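Local coordinates for diaminopropionate ammonia-lyase (Escherichia coli, PDB 4D9K), which catalyses the pyridoxal phosphate-dependent alpha,beta-elimination of both L- and D-2,3-diaminopropionate to pyruvate and ammonia, at residues 74-79 / 204-209. Sequence-based numbering, arbitrary orientation.
Sequences NAFKML and QGYATL. With PO4 (phosphate ion), chain E.
An edge-to-face aromatic pair, Phe-76 on Tyr-206, joins the loop leading into helix 78-93 to helix 197-220 beside the active-site lysine, Lys-77, of this PLP enzyme. The phenylalanine ring stands at 63° to the tyrosine ring and directs CE2 over its centre, 3.5 Å from Tyr-206 CD1. With chi1 at 80°, CG between backbone N and carbonyl carbon, the Phe-76 ring is turned toward Tyr-206; Lys-77 CG covers part of one Phe-76 face. At the tyrosine's edge lies Lys-77 O, 3.5 Å from Tyr-206 CE1. One water links Tyr-206 OH to Lys-77 O; a second lies 2.7 Å from Tyr-206 OH and is also hydrogen-bonded to O2 of a phosphate ion, probably from the crystallisation liquor. Lys-77, which pyridoxal phosphate modifies in the enzyme, makes a weak hydrogen bond from NZ to phosphate O1, 3.5 Å. Replacing the tyrosine by alanine would probably leave Phe-76 CE2 without its aromatic face and both waters without their shared hydroxyl. Further along, Leu-79 is a knob among Gly-205, Tyr-206, Thr-208 and Leu-209. Gly-205 CA makes a CA-H...O contact with Leu-79 O at 3.3 Å, where a CB would clash. Helix 235-248 packs on Phe-76, Tyr-206 and Leu-209, helix 26-36 on Leu-79 and Thr-208, and helix 122-133 touches Lys-77.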
ATOM      1  N   ASN A  74     -10.904  -6.700 -13.790  1.00 33.63           N
ATOM      2  CA  ASN A  74     -10.125  -5.692 -13.057  1.00 32.62           C
ATOM      3  C   ASN A  74     -10.593  -4.258 -13.359  1.00 31.54           C
ATOM      4  O   ASN A  74      -9.861  -3.290 -13.134  1.00 31.15           O
ATOM      5  CB  ASN A  74      -8.616  -5.856 -13.337  1.00 32.98           C
ATOM      6  CG  ASN A  74      -7.742  -5.392 -12.183  1.00 32.44           C
ATOM      7  OD1 ASN A  74      -8.209  -5.229 -11.053  1.00 31.92           O
ATOM      8  ND2 ASN A  74      -6.461  -5.182 -12.462  1.00 32.29           N
ATOM      9  N   ALA A  75     -11.820  -4.144 -13.866  1.00 30.91           N
ATOM     10  CA  ALA A  75     -12.425  -2.865 -14.249  1.00 29.94           C
ATOM     11  C   ALA A  75     -13.924  -3.041 -14.477  1.00 29.45           C
ATOM     12  O   ALA A  75     -14.399  -4.162 -14.667  1.00 29.74           O
ATOM     13  CB  ALA A  75     -11.754  -2.298 -15.499  1.00 30.10           C
ATOM     14  N   PHE A  76     -14.655  -1.929 -14.474  1.00 28.54           N
ATOM     15  CA  PHE A  76     -16.117  -1.944 -14.521  1.00 28.12           C
ATOM     16  C   PHE A  76     -16.700  -2.103 -15.925  1.00 28.35           C
ATOM     17  O   PHE A  76     -17.867  -2.468 -16.071  1.00 28.26           O
ATOM     18  CB  PHE A  76     -16.673  -0.652 -13.897  1.00 27.23           C
ATOM     19  CG  PHE A  76     -16.631   0.533 -14.817  1.00 27.04           C
ATOM     20  CD1 PHE A  76     -15.435   1.204 -15.057  1.00 27.08           C
ATOM     21  CD2 PHE A  76     -17.782   0.971 -15.460  1.00 27.04           C
ATOM     22  CE1 PHE A  76     -15.387   2.293 -15.913  1.00 27.09           C
ATOM     23  CE2 PHE A  76     -17.741   2.058 -16.318  1.00 27.26           C
ATOM     24  CZ  PHE A  76     -16.542   2.718 -16.548  1.00 27.20           C
ATOM     25  N   LYS A  77     -15.895  -1.823 -16.946  1.00 28.78           N
ATOM     26  CA  LYS A  77     -16.422  -1.546 -18.294  1.00 29.55           C
ATOM     27  C   LYS A  77     -17.266  -2.637 -18.968  1.00 29.78           C
ATOM     28  O   LYS A  77     -18.059  -2.324 -19.856  1.00 29.79           O
ATOM     29  CB  LYS A  77     -15.318  -1.038 -19.233  1.00 30.37           C
ATOM     30  CG  LYS A  77     -14.718   0.270 -18.763  1.00 30.73           C
ATOM     31  CD  LYS A  77     -14.449   1.225 -19.906  1.00 32.05           C
ATOM     32  CE  LYS A  77     -13.968   2.567 -19.381  1.00 32.54           C
ATOM     33  NZ  LYS A  77     -13.361   3.378 -20.470  1.00 33.22           N
ATOM     34  N   MET A  78     -17.124  -3.895 -18.545  1.00 30.09           N
ATOM     35  CA  MET A  78     -17.959  -4.973 -19.104  1.00 30.75           C
ATOM     36  C   MET A  78     -19.456  -4.751 -18.867  1.00 30.55           C
ATOM     37  O   MET A  78     -20.283  -5.209 -19.654  1.00 30.69           O
ATOM     38  CB  MET A  78     -17.517  -6.372 -18.628  1.00 31.40           C
ATOM     39  CG  MET A  78     -17.631  -6.653 -17.133  1.00 31.24           C
ATOM     40  SD  MET A  78     -19.311  -6.880 -16.515  1.00 31.79           S
ATOM     41  CE  MET A  78     -19.875  -8.263 -17.512  1.00 32.61           C
ATOM     42  N   LEU A  79     -19.794  -4.033 -17.794  1.00 29.97           N
ATOM     43  CA  LEU A  79     -21.187  -3.733 -17.472  1.00 30.10           C
ATOM     44  C   LEU A  79     -21.920  -3.089 -18.644  1.00 30.42           C
ATOM     45  O   LEU A  79     -23.088  -3.389 -18.892  1.00 30.83           O
ATOM     46  CB  LEU A  79     -21.292  -2.840 -16.230  1.00 29.41           C
ATOM     47  CG  LEU A  79     -20.913  -3.454 -14.884  1.00 29.45           C
ATOM     48  CD1 LEU A  79     -20.875  -2.370 -13.816  1.00 29.15           C
ATOM     49  CD2 LEU A  79     -21.864  -4.582 -14.488  1.00 29.60           C
ATOM     50  N   GLN A 204     -26.493   2.752 -19.696  1.00 30.89           N
ATOM     51  CA  GLN A 204     -27.497   2.060 -18.894  1.00 30.74           C
ATOM     52  C   GLN A 204     -26.860   0.867 -18.193  1.00 30.19           C
ATOM     53  O   GLN A 204     -27.112   0.627 -17.013  1.00 29.88           O
ATOM     54  CB  GLN A 204     -28.672   1.603 -19.766  1.00 31.96           C
ATOM     55  CG  GLN A 204     -29.507   2.745 -20.327  1.00 32.81           C
ATOM     56  CD  GLN A 204     -30.633   2.283 -21.241  1.00 33.95           C
ATOM     57  OE1 GLN A 204     -30.550   1.235 -21.881  1.00 34.05           O
ATOM     58  NE2 GLN A 204     -31.694   3.079 -21.311  1.00 34.82           N
ATOM     59  N   GLY A 205     -26.027   0.132 -18.929  1.00 29.84           N
ATOM     60  CA  GLY A 205     -25.248  -0.965 -18.367  1.00 29.27           C
ATOM     61  C   GLY A 205     -24.445  -0.545 -17.148  1.00 28.55           C
ATOM     62  O   GLY A 205     -24.533  -1.184 -16.091  1.00 28.62           O
ATOM     63  N   TYR A 206     -23.683   0.541 -17.287  1.00 27.49           N
ATOM     64  CA  TYR A 206     -22.834   1.048 -16.203  1.00 26.86           C
ATOM     65  C   TYR A 206     -23.619   1.336 -14.922  1.00 26.73           C
ATOM     66  O   TYR A 206     -23.118   1.114 -13.819  1.00 26.12           O
ATOM     67  CB  TYR A 206     -22.082   2.317 -16.620  1.00 26.51           C
ATOM     68  CG  TYR A 206     -21.021   2.165 -17.704  1.00 26.81           C
ATOM     69  CD1 TYR A 206     -20.505   0.917 -18.065  1.00 27.08           C
ATOM     70  CD2 TYR A 206     -20.506   3.293 -18.340  1.00 26.87           C
ATOM     71  CE1 TYR A 206     -19.526   0.803 -19.050  1.00 27.63           C
ATOM     72  CE2 TYR A 206     -19.522   3.191 -19.313  1.00 27.46           C
ATOM     73  CZ  TYR A 206     -19.039   1.944 -19.667  1.00 27.78           C
ATOM     74  OH  TYR A 206     -18.068   1.855 -20.636  1.00 28.80           O
ATOM     75  N   ALA A 207     -24.848   1.821 -15.075  1.00 26.87           N
ATOM     76  CA  ALA A 207     -25.693   2.165 -13.931  1.00 27.27           C
ATOM     77  C   ALA A 207     -25.955   0.974 -13.004  1.00 27.47           C
ATOM     78  O   ALA A 207     -26.370   1.162 -11.857  1.00 27.84           O
ATOM     79  CB  ALA A 207     -26.994   2.811 -14.393  1.00 27.56           C
ATOM     80  N   THR A 208     -25.693  -0.240 -13.500  1.00 27.53           N
ATOM     81  CA  THR A 208     -25.719  -1.454 -12.671  1.00 27.70           C
ATOM     82  C   THR A 208     -24.916  -1.270 -11.382  1.00 27.23           C
ATOM     83  O   THR A 208     -25.405  -1.598 -10.294  1.00 27.40           O
ATOM     84  CB  THR A 208     -25.199  -2.695 -13.434  1.00 27.97           C
ATOM     85  OG1 THR A 208     -26.105  -3.023 -14.490  1.00 28.37           O
ATOM     86  CG2 THR A 208     -25.074  -3.900 -12.516  1.00 28.49           C
ATOM     87  N   LEU A 209     -23.703  -0.725 -11.503  1.00 26.52           N
ATOM     88  CA  LEU A 209     -22.838  -0.490 -10.336  1.00 26.18           C
ATOM     89  C   LEU A 209     -23.467   0.491  -9.351  1.00 26.10           C
ATOM     90  O   LEU A 209     -23.277   0.360  -8.146  1.00 25.98           O
ATOM     91  CB  LEU A 209     -21.435  -0.026 -10.742  1.00 25.55           C
ATOM     92  CG  LEU A 209     -21.176   1.395 -11.255  1.00 25.17           C
ATOM     93  CD1 LEU A 209     -20.933   2.376 -10.111  1.00 24.84           C
ATOM     94  CD2 LEU A 209     -19.983   1.384 -12.199  1.00 24.99           C
TER
HETATM   95  P   PO4 E 501     -15.856   6.776 -18.975  1.00 48.89           P
HETATM   96  O1  PO4 E 501     -14.918   6.441 -20.114  1.00 50.42           O
HETATM   97  O2  PO4 E 501     -17.263   6.339 -19.260  1.00 46.63           O
HETATM   98  O3  PO4 E 501     -15.864   8.269 -18.796  1.00 47.81           O
HETATM   99  O4  PO4 E 501     -15.371   6.078 -17.726  1.00 49.95           O
HETATM  100  O   HOH W   1     -17.880  -0.291 -22.140  1.00 23.95           O
HETATM  101  O   HOH W   2     -16.573   4.115 -20.966  1.00 32.50           O